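Local coordinates for protein alpha-galactosidase (Lactobacillus brevis, PDB 3MI6) that probably hydrolyses terminal, non-reducing alpha-D-galactose residues from alpha-galactosides, as a family 36 glycoside hydrolase, at residues 325-333 with 626-635; 305-316 with 564-572. All blocks are in the same frame, centred on the assembly; numbering follows the deposited sequence.

Interaction 1 (325-333 with 626-635); sequences FAHEERPVL and YKCYRQLFQF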
loop_
_atom_site.group_PDB
_atom_site.type_symbol
_atom_site.label_atom_id
_atom_site.label_comp_id
_atom_site.label_asym_id
_atom_site.label_seq_id
_atom_site.Cartn_x
_atom_site.Cartn_y
_atom_site.Cartn_z
ATOM N N PHE D 325 -25.480 -29.012 -24.895
ATOM C CA PHE D 325 -25.083 -27.695 -25.386
ATOM C C PHE D 325 -23.678 -27.289 -24.972
ATOM O O PHE D 325 -23.166 -26.289 -25.442
ATOM C CB PHE D 325 -26.101 -26.613 -24.995
ATOM C CG PHE D 325 -27.447 -26.774 -25.644
ATOM C CD1 PHE D 325 -28.518 -27.305 -24.936
ATOM C CD2 PHE D 325 -27.644 -26.396 -26.958
ATOM C CE1 PHE D 325 -29.751 -27.467 -25.526
ATOM C CE2 PHE D 325 -28.890 -26.544 -27.564
ATOM C CZ PHE D 325 -29.946 -27.080 -26.842
ATOM N N ALA D 326 -23.051 -28.091 -24.123
ATOM C CA ALA D 326 -21.706 -27.819 -23.639
ATOM C C ALA D 326 -20.744 -27.372 -24.735
ATOM O O ALA D 326 -19.931 -26.461 -24.515
ATOM C CB ALA D 326 -21.150 -29.043 -22.953
ATOM N N HIS D 327 -20.818 -28.032 -25.893
ATOM C CA HIS D 327 -19.890 -27.802 -27.007
ATOM C C HIS D 327 -20.556 -27.273 -28.281
ATOM O O HIS D 327 -19.888 -27.020 -29.285
ATOM C CB HIS D 327 -19.148 -29.085 -27.364
ATOM C CG HIS D 327 -18.414 -29.702 -26.220
ATOM N ND1 HIS D 327 -19.047 -30.438 -25.240
ATOM C CD2 HIS D 327 -17.097 -29.718 -25.912
ATOM C CE1 HIS D 327 -18.153 -30.873 -24.371
ATOM N NE2 HIS D 327 -16.961 -30.453 -24.759
ATOM N N GLU D 328 -21.870 -27.109 -28.251
ATOM C CA GLU D 328 -22.574 -26.649 -29.438
ATOM C C GLU D 328 -22.520 -25.124 -29.576
ATOM O O GLU D 328 -22.833 -24.389 -28.648
ATOM C CB GLU D 328 -24.023 -27.158 -29.460
ATOM C CG GLU D 328 -24.733 -26.909 -30.794
ATOM C CD GLU D 328 -26.161 -27.456 -30.837
ATOM O OE1 GLU D 328 -27.097 -26.732 -30.421
ATOM O OE2 GLU D 328 -26.346 -28.607 -31.301
ATOM N N GLU D 329 -22.099 -24.655 -30.737
ATOM C CA GLU D 329 -22.121 -23.233 -31.001
ATOM C C GLU D 329 -23.514 -22.680 -30.743
ATOM O O GLU D 329 -24.520 -23.250 -31.163
ATOM C CB GLU D 329 -21.651 -22.941 -32.432
ATOM C CG GLU D 329 -20.173 -23.273 -32.645
ATOM C CD GLU D 329 -19.668 -22.978 -34.045
ATOM O OE1 GLU D 329 -20.261 -22.144 -34.760
ATOM O OE2 GLU D 329 -18.654 -23.591 -34.432
ATOM N N ARG D 330 -23.564 -21.567 -30.031
ATOM C CA ARG D 330 -24.822 -20.908 -29.751
ATOM C C ARG D 330 -25.201 -19.849 -30.764
ATOM O O ARG D 330 -24.368 -19.051 -31.206
ATOM C CB ARG D 330 -24.802 -20.365 -28.347
ATOM C CG ARG D 330 -25.025 -21.504 -27.414
ATOM C CD ARG D 330 -24.203 -21.397 -26.218
ATOM N NE ARG D 330 -23.537 -22.647 -25.914
ATOM C CZ ARG D 330 -23.296 -23.022 -24.675
ATOM N NH1 ARG D 330 -23.721 -22.256 -23.685
ATOM N NH2 ARG D 330 -22.648 -24.138 -24.423
ATOM N N PRO D 331 -26.476 -19.842 -31.144
ATOM C CA PRO D 331 -26.917 -19.053 -32.292
ATOM C C PRO D 331 -26.812 -17.539 -32.035
ATOM O O PRO D 331 -26.809 -17.109 -30.887
ATOM C CB PRO D 331 -28.371 -19.492 -32.452
ATOM C CG PRO D 331 -28.815 -19.812 -31.069
ATOM C CD PRO D 331 -27.603 -20.429 -30.404
ATOM N N VAL D 332 -26.693 -16.742 -33.093
ATOM C CA VAL D 332 -26.797 -15.303 -32.949
ATOM C C VAL D 332 -28.277 -14.939 -32.889
ATOM O O VAL D 332 -29.032 -15.236 -33.806
ATOM C CB VAL D 332 -26.119 -14.575 -34.111
ATOM C CG1 VAL D 332 -26.298 -13.069 -33.974
ATOM C CG2 VAL D 332 -24.661 -14.933 -34.161
ATOM N N LEU D 333 -28.703 -14.313 -31.802
ATOM C CA LEU D 333 -30.120 -14.063 -31.625
ATOM C C LEU D 333 -30.440 -12.582 -31.661
ATOM O O LEU D 333 -29.550 -11.743 -31.546
ATOM C CB LEU D 333 -30.594 -14.647 -30.305
ATOM C CG LEU D 333 -30.007 -14.034 -29.032
ATOM C CD1 LEU D 333 -30.703 -12.737 -28.653
ATOM C CD2 LEU D 333 -30.109 -15.027 -27.892
ATOM N N TYR D 626 -18.476 -12.659 -36.673
ATOM C CA TYR D 626 -18.654 -13.460 -35.479
ATOM C C TYR D 626 -18.848 -14.923 -35.825
ATOM O O TYR D 626 -18.278 -15.803 -35.165
ATOM C CB TYR D 626 -19.831 -12.960 -34.662
ATOM C CG TYR D 626 -20.042 -13.728 -33.381
ATOM C CD1 TYR D 626 -19.239 -13.494 -32.271
ATOM C CD2 TYR D 626 -21.054 -14.683 -33.271
ATOM C CE1 TYR D 626 -19.433 -14.195 -31.084
ATOM C CE2 TYR D 626 -21.255 -15.391 -32.094
ATOM C CZ TYR D 626 -20.448 -15.141 -31.003
ATOM O OH TYR D 626 -20.651 -15.823 -29.831
ATOM N N LYS D 627 -19.657 -15.180 -36.856
ATOM C CA LYS D 627 -19.928 -16.546 -37.305
ATOM C C LYS D 627 -18.647 -17.253 -37.775
ATOM O O LYS D 627 -18.418 -18.420 -37.452
ATOM C CB LYS D 627 -20.963 -16.555 -38.432
ATOM C CG LYS D 627 -22.400 -16.219 -38.037
ATOM C CD LYS D 627 -23.301 -16.289 -39.272
ATOM C CE LYS D 627 -24.760 -16.162 -38.921
ATOM N NZ LYS D 627 -25.637 -16.373 -40.117
ATOM N N CYS D 628 -17.832 -16.534 -38.543
ATOM C CA CYS D 628 -16.559 -17.032 -39.076
ATOM C C CYS D 628 -15.701 -17.548 -37.931
ATOM O O CYS D 628 -15.025 -18.555 -38.058
ATOM C CB CYS D 628 -15.839 -15.897 -39.834
ATOM S SG CYS D 628 -14.349 -16.271 -40.894
ATOM N N TYR D 629 -15.752 -16.871 -36.794
ATOM C CA TYR D 629 -14.856 -17.206 -35.711
ATOM C C TYR D 629 -15.622 -17.606 -34.469
ATOM O O TYR D 629 -15.162 -17.386 -33.345
ATOM C CB TYR D 629 -13.935 -16.017 -35.395
ATOM C CG TYR D 629 -12.923 -15.692 -36.470
ATOM C CD1 TYR D 629 -11.755 -16.430 -36.593
ATOM C CD2 TYR D 629 -13.129 -14.644 -37.353
ATOM C CE1 TYR D 629 -10.819 -16.141 -37.572
ATOM C CE2 TYR D 629 -12.199 -14.347 -38.333
ATOM C CZ TYR D 629 -11.044 -15.103 -38.436
ATOM O OH TYR D 629 -10.113 -14.823 -39.408
ATOM N N ARG D 630 -16.789 -18.204 -34.658
ATOM C CA ARG D 630 -17.641 -18.481 -33.516
ATOM C C ARG D 630 -17.012 -19.488 -32.551
ATOM O O ARG D 630 -17.090 -19.311 -31.340
ATOM C CB ARG D 630 -19.034 -18.935 -33.963
ATOM C CG ARG D 630 -20.132 -18.772 -32.913
ATOM C CD ARG D 630 -21.175 -19.825 -33.140
ATOM N NE ARG D 630 -22.410 -19.358 -33.771
ATOM C CZ ARG D 630 -22.710 -19.508 -35.059
ATOM N NH1 ARG D 630 -21.850 -20.083 -35.889
ATOM N NH2 ARG D 630 -23.871 -19.062 -35.518
ATOM N N GLN D 631 -16.380 -20.525 -33.091
ATOM C CA GLN D 631 -15.766 -21.569 -32.275
ATOM C C GLN D 631 -14.666 -20.994 -31.380
ATOM O O GLN D 631 -14.500 -21.379 -30.206
ATOM C CB GLN D 631 -15.205 -22.659 -33.186
ATOM C CG GLN D 631 -14.761 -23.933 -32.485
ATOM C CD GLN D 631 -15.915 -24.715 -31.891
ATOM O OE1 GLN D 631 -17.051 -24.570 -32.328
ATOM N NE2 GLN D 631 -15.628 -25.550 -30.886
ATOM N N LEU D 632 -13.916 -20.056 -31.950
ATOM C CA LEU D 632 -12.832 -19.388 -31.247
ATOM C C LEU D 632 -13.378 -18.493 -30.118
ATOM O O LEU D 632 -12.950 -18.581 -28.964
ATOM C CB LEU D 632 -12.039 -18.565 -32.258
ATOM C CG LEU D 632 -10.755 -17.888 -31.791
ATOM C CD1 LEU D 632 -9.870 -18.870 -31.039
ATOM C CD2 LEU D 632 -10.001 -17.265 -32.963
ATOM N N PHE D 633 -14.344 -17.650 -30.470
ATOM C CA PHE D 633 -14.926 -16.682 -29.551
ATOM C C PHE D 633 -15.657 -17.346 -28.383
ATOM O O PHE D 633 -15.440 -17.028 -27.216
ATOM C CB PHE D 633 -15.894 -15.783 -30.308
ATOM C CG PHE D 633 -15.249 -14.586 -30.959
ATOM C CD1 PHE D 633 -14.446 -13.735 -30.234
ATOM C CD2 PHE D 633 -15.488 -14.294 -32.286
ATOM C CE1 PHE D 633 -13.876 -12.638 -30.819
ATOM C CE2 PHE D 633 -14.917 -13.196 -32.877
ATOM C CZ PHE D 633 -14.112 -12.369 -32.143
ATOM N N GLN D 634 -16.521 -18.293 -28.701
ATOM C CA GLN D 634 -17.284 -18.978 -27.676
ATOM C C GLN D 634 -16.504 -20.017 -26.858
ATOM O O GLN D 634 -16.705 -20.094 -25.657
ATOM C CB GLN D 634 -18.540 -19.595 -28.288
ATOM C CG GLN D 634 -19.497 -18.565 -28.866
ATOM C CD GLN D 634 -20.713 -19.232 -29.459
ATOM O OE1 GLN D 634 -20.747 -20.458 -29.574
ATOM N NE2 GLN D 634 -21.724 -18.447 -29.823
ATOM N N PHE D 635 -15.624 -20.808 -27.474
ATOM C CA PHE D 635 -15.007 -21.934 -26.742
ATOM C C PHE D 635 -13.484 -21.904 -26.615
ATOM O O PHE D 635 -12.902 -22.720 -25.887
ATOM C CB PHE D 635 -15.441 -23.291 -27.313
ATOM C CG PHE D 635 -16.919 -23.443 -27.436
ATOM C CD1 PHE D 635 -17.712 -23.567 -26.299
ATOM C CD2 PHE D 635 -17.527 -23.459 -28.685
ATOM C CE1 PHE D 635 -19.072 -23.714 -26.400
ATOM C CE2 PHE D 635 -18.899 -23.603 -28.799
ATOM C CZ PHE D 635 -19.680 -23.733 -27.653
#
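Glu329 reaches across to Arg630, and the rim of the Phe635 ring meets the carbonyls of Ala326 to Glu328; these contacts join the chain at the two ends of a (beta/alpha)8 barrel, beside the seam between its first and last strands. Segment 325-333 is the irregular lead-in to the first barrel strand, 333-335, while 626-635 joins the end of helix 613-628 to the short helix 630-635, both of which follow the eighth strand, 601-604. The seam thus illustrates how a barrel brings the two ends of its chain together.

With CG anti to its carbonyl carbon (chi1 -67°) and the chain extended beyond, Glu329 lays its aliphatic part against Arg630 CD. Its OE1 forms a salt bridge with Arg630 NH1 at 2.8 Å; NH1 approaches nearly along the C-O bond, but the hydrogen bond is bent (136° at the hydrogen), with the two planes 35° apart. The same guanidinium works on two more fronts: NE donates to Arg330 O at 3.2 Å from well above the carbonyl plane, and NH2 pairs with Glu362, which also accepts from Val332 N. Three acceptors therefore limit how this arginine can rotate.

The Gln634 amide pairs with both backbone polar groups of Arg330. Its OE1 accepts from Arg330 N at 3.1 Å, and its NE2, with the acceptor almost in the amide plane, donates to Arg330 O at 3.0 Å; Arg330 O thus receives two donors. NE2 also donates to the hydroxyl of Tyr626, which is further bound to Gly600 O and Leu602 N, at the start of the last strand.

Phe635 makes the other large patch. Its CZ lies 3.4 Å from Glu328 O, near the ring plane, and CE1 3.4 Å from Ala326 O at an oblique angle. At the far end, Val332 CG2 comes obliquely against the Tyr626 ring, 3.7 Å from CD2.

Interaction 2 (305-316 with 564-572); sequences MNQLSQQMASFY and SYGYPQAMM
Ser309 and Tyr565 face each other where helix 305-319, which follows the last long strand of the N-terminal beta domain, packs on the catalytic barrel. The partner segment runs from the end of helix 553-566 towards strand 572-576, so it belongs to the beta-alpha-beta unit joining the sixth and seventh barrel strands. The pair is a compact example of a linker helix seated on a barrel with very little polar contact.

One hydrogen bond spans the two segments: Ser309 OG donates to Tyr565 O at 2.7 Å, from a position tilted 33° off the carbonyl plane. A chi1 of -68° sets OG beside the serine's own backbone N, where it meets that carbonyl; the same oxygen is also hydrogen-bonded to Arg640 NH2. Arg640 makes a cation-pi contact with the Tyr565 ring as well, bringing a third element into the joint.

A Met-aromatic contact lies one helical turn earlier. Met305, modelled as selenomethionine, brings its SE to 4.2 Å from Tyr565 CE2, approaching the ring obliquely rather than squarely.

The remaining contacts are mainly apolar. Ala313 faces Pro568, their CA atoms 5.8 Å apart, though the exact fit of the side chains is doubtful. Tyr316 touches residues before and after the proline. Its CB meets the methyl CE of Met571, likewise a selenomethionine, at 3.6 Å, and that extended side chain crosses the tyrosine at about a right angle. Its ring carbon CE2 lies against a carbonyl instead, 3.6 Å from Gly566 O.

Apart from the serine bond, then, cohesion across this buried interface comes from shape and apolar burial, with the carbonyl of Tyr565 providing its directional element.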
loop_
_atom_site.group_PDB
_atom_site.type_symbol
_atom_site.label_atom_id
_atom_site.label_comp_id
_atom_site.label_asym_id
_atom_site.label_seq_id
_atom_site.Cartn_x
_atom_site.Cartn_y
_atom_site.Cartn_z
HETATM N N MSE D 305 -3.795 -17.054 -12.068
HETATM C CA MSE D 305 -5.263 -17.078 -12.133
HETATM C C MSE D 305 -5.874 -17.400 -13.504
HETATM O O MSE D 305 -6.966 -17.980 -13.582
HETATM C CB MSE D 305 -5.858 -15.795 -11.551
HETATM C CG MSE D 305 -5.480 -15.578 -10.095
HETATM SE SE MSE D 305 -6.213 -13.961 -9.271
HETATM C CE MSE D 305 -5.135 -12.557 -10.104
ATOM N N ASN D 306 -5.187 -17.037 -14.582
ATOM C CA ASN D 306 -5.682 -17.424 -15.892
ATOM C C ASN D 306 -5.787 -18.937 -15.914
ATOM O O ASN D 306 -6.823 -19.503 -16.334
ATOM C CB ASN D 306 -4.765 -16.936 -17.007
ATOM C CG ASN D 306 -5.165 -15.553 -17.559
ATOM O OD1 ASN D 306 -6.343 -15.248 -17.784
ATOM N ND2 ASN D 306 -4.165 -14.727 -17.807
ATOM N N GLN D 307 -4.723 -19.589 -15.428
ATOM C CA GLN D 307 -4.647 -21.044 -15.411
ATOM C C GLN D 307 -5.773 -21.614 -14.559
ATOM O O GLN D 307 -6.450 -22.559 -14.963
ATOM C CB GLN D 307 -3.279 -21.523 -14.928
ATOM C CG GLN D 307 -3.148 -23.049 -14.786
ATOM C CD GLN D 307 -3.403 -23.827 -16.089
ATOM O OE1 GLN D 307 -4.085 -24.875 -16.089
ATOM N NE2 GLN D 307 -2.860 -23.323 -17.201
ATOM N N LEU D 308 -6.005 -21.008 -13.397
ATOM C CA LEU D 308 -7.110 -21.416 -12.549
ATOM C C LEU D 308 -8.451 -21.305 -13.265
ATOM O O LEU D 308 -9.259 -22.224 -13.205
ATOM C CB LEU D 308 -7.132 -20.606 -11.261
ATOM C CG LEU D 308 -8.189 -21.051 -10.255
ATOM C CD1 LEU D 308 -7.792 -22.364 -9.596
ATOM C CD2 LEU D 308 -8.366 -19.978 -9.214
ATOM N N SER D 309 -8.714 -20.194 -13.945
ATOM C CA SER D 309 -10.002 -20.090 -14.619
ATOM C C SER D 309 -10.085 -21.088 -15.752
ATOM O O SER D 309 -11.105 -21.708 -15.975
ATOM C CB SER D 309 -10.248 -18.688 -15.166
ATOM O OG SER D 309 -10.416 -17.767 -14.108
ATOM N N GLN D 310 -8.990 -21.241 -16.477
ATOM C CA GLN D 310 -8.986 -22.107 -17.650
ATOM C C GLN D 310 -9.340 -23.569 -17.328
ATOM O O GLN D 310 -10.208 -24.146 -17.984
ATOM C CB GLN D 310 -7.663 -21.960 -18.411
ATOM C CG GLN D 310 -7.537 -20.598 -19.041
ATOM C CD GLN D 310 -6.134 -20.265 -19.521
ATOM O OE1 GLN D 310 -5.937 -19.268 -20.220
ATOM N NE2 GLN D 310 -5.149 -21.089 -19.143
ATOM N N GLN D 311 -8.693 -24.144 -16.313
ATOM C CA GLN D 311 -8.919 -25.538 -15.945
ATOM C C GLN D 311 -10.307 -25.700 -15.367
ATOM O O GLN D 311 -11.083 -26.510 -15.852
ATOM C CB GLN D 311 -7.855 -26.052 -14.969
ATOM C CG GLN D 311 -7.810 -25.384 -13.587
ATOM C CD GLN D 311 -6.468 -25.600 -12.897
ATOM O OE1 GLN D 311 -5.436 -25.718 -13.560
ATOM N NE2 GLN D 311 -6.475 -25.661 -11.577
HETATM N N MSE D 312 -10.640 -24.926 -14.341
HETATM C CA MSE D 312 -12.002 -24.936 -13.847
HETATM C C MSE D 312 -13.020 -24.844 -14.978
HETATM O O MSE D 312 -14.065 -25.487 -14.911
HETATM C CB MSE D 312 -12.225 -23.842 -12.824
HETATM C CG MSE D 312 -11.843 -24.286 -11.430
HETATM SE SE MSE D 312 -11.692 -22.836 -10.155
HETATM C CE MSE D 312 -12.616 -23.628 -8.632
ATOM N N ALA D 313 -12.703 -24.093 -16.030
ATOM C CA ALA D 313 -13.626 -23.949 -17.150
ATOM C C ALA D 313 -13.652 -25.182 -18.028
ATOM O O ALA D 313 -14.689 -25.531 -18.574
ATOM C CB ALA D 313 -13.302 -22.723 -17.978
ATOM N N SER D 314 -12.512 -25.840 -18.170
ATOM C CA SER D 314 -12.487 -27.124 -18.854
ATOM C C SER D 314 -13.207 -28.185 -18.044
ATOM O O SER D 314 -13.822 -29.098 -18.594
ATOM C CB SER D 314 -11.058 -27.573 -19.128
ATOM O OG SER D 314 -10.799 -27.432 -20.511
ATOM N N PHE D 315 -13.112 -28.066 -16.727
ATOM C CA PHE D 315 -13.821 -28.981 -15.872
ATOM C C PHE D 315 -15.329 -28.797 -16.036
ATOM O O PHE D 315 -16.062 -29.785 -16.139
ATOM C CB PHE D 315 -13.408 -28.814 -14.415
ATOM C CG PHE D 315 -14.330 -29.501 -13.447
ATOM C CD1 PHE D 315 -14.172 -30.845 -13.160
ATOM C CD2 PHE D 315 -15.362 -28.801 -12.839
ATOM C CE1 PHE D 315 -15.018 -31.490 -12.276
ATOM C CE2 PHE D 315 -16.215 -29.430 -11.952
ATOM C CZ PHE D 315 -16.042 -30.790 -11.668
ATOM N N TYR D 316 -15.791 -27.545 -16.081
ATOM C CA TYR D 316 -17.233 -27.282 -16.175
ATOM C C TYR D 316 -17.797 -27.754 -17.512
ATOM O O TYR D 316 -18.912 -28.258 -17.574
ATOM C CB TYR D 316 -17.587 -25.803 -15.956
ATOM C CG TYR D 316 -17.174 -25.208 -14.626
ATOM C CD1 TYR D 316 -17.362 -25.902 -13.435
ATOM C CD2 TYR D 316 -16.634 -23.918 -14.558
ATOM C CE1 TYR D 316 -16.989 -25.345 -12.212
ATOM C CE2 TYR D 316 -16.259 -23.357 -13.352
ATOM C CZ TYR D 316 -16.434 -24.070 -12.179
ATOM O OH TYR D 316 -16.051 -23.511 -10.972
ATOM N N SER D 564 -15.361 -13.759 -15.898
ATOM C CA SER D 564 -14.424 -14.748 -16.455
ATOM C C SER D 564 -13.528 -15.470 -15.438
ATOM O O SER D 564 -13.071 -16.585 -15.695
ATOM C CB SER D 564 -13.561 -14.130 -17.555
ATOM O OG SER D 564 -12.722 -13.118 -17.033
ATOM N N TYR D 565 -13.274 -14.847 -14.293
ATOM C CA TYR D 565 -12.509 -15.510 -13.240
ATOM C C TYR D 565 -13.222 -16.797 -12.828
ATOM O O TYR D 565 -12.594 -17.815 -12.512
ATOM C CB TYR D 565 -12.304 -14.581 -12.043
ATOM C CG TYR D 565 -11.249 -13.528 -12.289
ATOM C CD1 TYR D 565 -11.589 -12.256 -12.751
ATOM C CD2 TYR D 565 -9.888 -13.800 -12.067
ATOM C CE1 TYR D 565 -10.588 -11.270 -12.995
ATOM C CE2 TYR D 565 -8.892 -12.831 -12.302
ATOM C CZ TYR D 565 -9.248 -11.569 -12.775
ATOM O OH TYR D 565 -8.269 -10.614 -13.005
ATOM N N GLY D 566 -14.551 -16.759 -12.856
ATOM C CA GLY D 566 -15.336 -17.872 -12.389
ATOM C C GLY D 566 -16.042 -18.598 -13.503
ATOM O O GLY D 566 -16.427 -19.755 -13.341
ATOM N N TYR D 567 -16.213 -17.936 -14.638
ATOM C CA TYR D 567 -17.047 -18.500 -15.687
ATOM C C TYR D 567 -16.544 -18.187 -17.105
ATOM O O TYR D 567 -16.308 -17.041 -17.453
ATOM C CB TYR D 567 -18.509 -18.062 -15.473
ATOM C CG TYR D 567 -18.987 -18.186 -14.024
ATOM C CD1 TYR D 567 -19.682 -19.294 -13.594
ATOM C CD2 TYR D 567 -18.738 -17.186 -13.099
ATOM C CE1 TYR D 567 -20.123 -19.400 -12.287
ATOM C CE2 TYR D 567 -19.156 -17.283 -11.801
ATOM C CZ TYR D 567 -19.846 -18.390 -11.388
ATOM O OH TYR D 567 -20.274 -18.490 -10.074
ATOM N N PRO D 568 -16.399 -19.229 -17.932
ATOM C CA PRO D 568 -15.947 -19.127 -19.324
ATOM C C PRO D 568 -16.957 -18.376 -20.167
ATOM O O PRO D 568 -18.135 -18.400 -19.856
ATOM C CB PRO D 568 -15.902 -20.576 -19.794
ATOM C CG PRO D 568 -16.149 -21.435 -18.559
ATOM C CD PRO D 568 -16.838 -20.593 -17.577
ATOM N N GLN D 569 -16.506 -17.743 -21.240
ATOM C CA GLN D 569 -17.380 -16.914 -22.067
ATOM C C GLN D 569 -18.557 -17.669 -22.679
ATOM O O GLN D 569 -19.568 -17.068 -23.023
ATOM C CB GLN D 569 -16.582 -16.221 -23.174
ATOM C CG GLN D 569 -16.009 -17.158 -24.188
ATOM C CD GLN D 569 -14.683 -17.743 -23.777
ATOM O OE1 GLN D 569 -14.367 -17.823 -22.595
ATOM N NE2 GLN D 569 -13.888 -18.155 -24.762
ATOM N N ALA D 570 -18.422 -18.981 -22.833
ATOM C CA ALA D 570 -19.514 -19.793 -23.352
ATOM C C ALA D 570 -20.805 -19.566 -22.554
ATOM O O ALA D 570 -21.908 -19.642 -23.097
ATOM C CB ALA D 570 -19.124 -21.265 -23.330
HETATM N N MSE D 571 -20.646 -19.260 -21.272
HETATM C CA MSE D 571 -21.762 -19.108 -20.356
HETATM C C MSE D 571 -22.420 -17.712 -20.362
HETATM O O MSE D 571 -23.531 -17.543 -19.846
HETATM C CB MSE D 571 -21.304 -19.459 -18.947
HETATM C CG MSE D 571 -20.875 -20.914 -18.768
HETATM SE SE MSE D 571 -20.377 -21.293 -16.910
HETATM C CE MSE D 571 -19.743 -23.154 -17.112
HETATM N N MSE D 572 -21.751 -16.731 -20.965
HETATM C CA MSE D 572 -22.182 -15.335 -20.892
HETATM C C MSE D 572 -22.932 -14.836 -22.122
HETATM O O MSE D 572 -22.326 -14.572 -23.159
HETATM C CB MSE D 572 -20.974 -14.422 -20.703
HETATM C CG MSE D 572 -20.369 -14.385 -19.321
HETATM SE SE MSE D 572 -18.664 -13.363 -19.381
HETATM C CE MSE D 572 -17.351 -14.841 -19.353
#

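Both interactions pack the chain leading into the barrel against later parts of it, but only interaction 1 lies where its first and last units meet. Interaction 1 is partly buried and relies on charge and on amide and guanidinium groups bound to backbone atoms. Interaction 2 is buried nearer the centre of the chain, seats the helix that follows the N-terminal beta domain, and is mostly apolar. Their centres are about 16 Å apart, yet they touch: Gln569 NE2 probably donates to Phe633 O at 3.1 Å, and the carbonyl oxygen of Gln634 packs on Ala570 CB. Helix 305-319 serves both, since its Gln317 meets Phe635. One short run thus contacts two parts of the barrel far apart in sequence but touching in space.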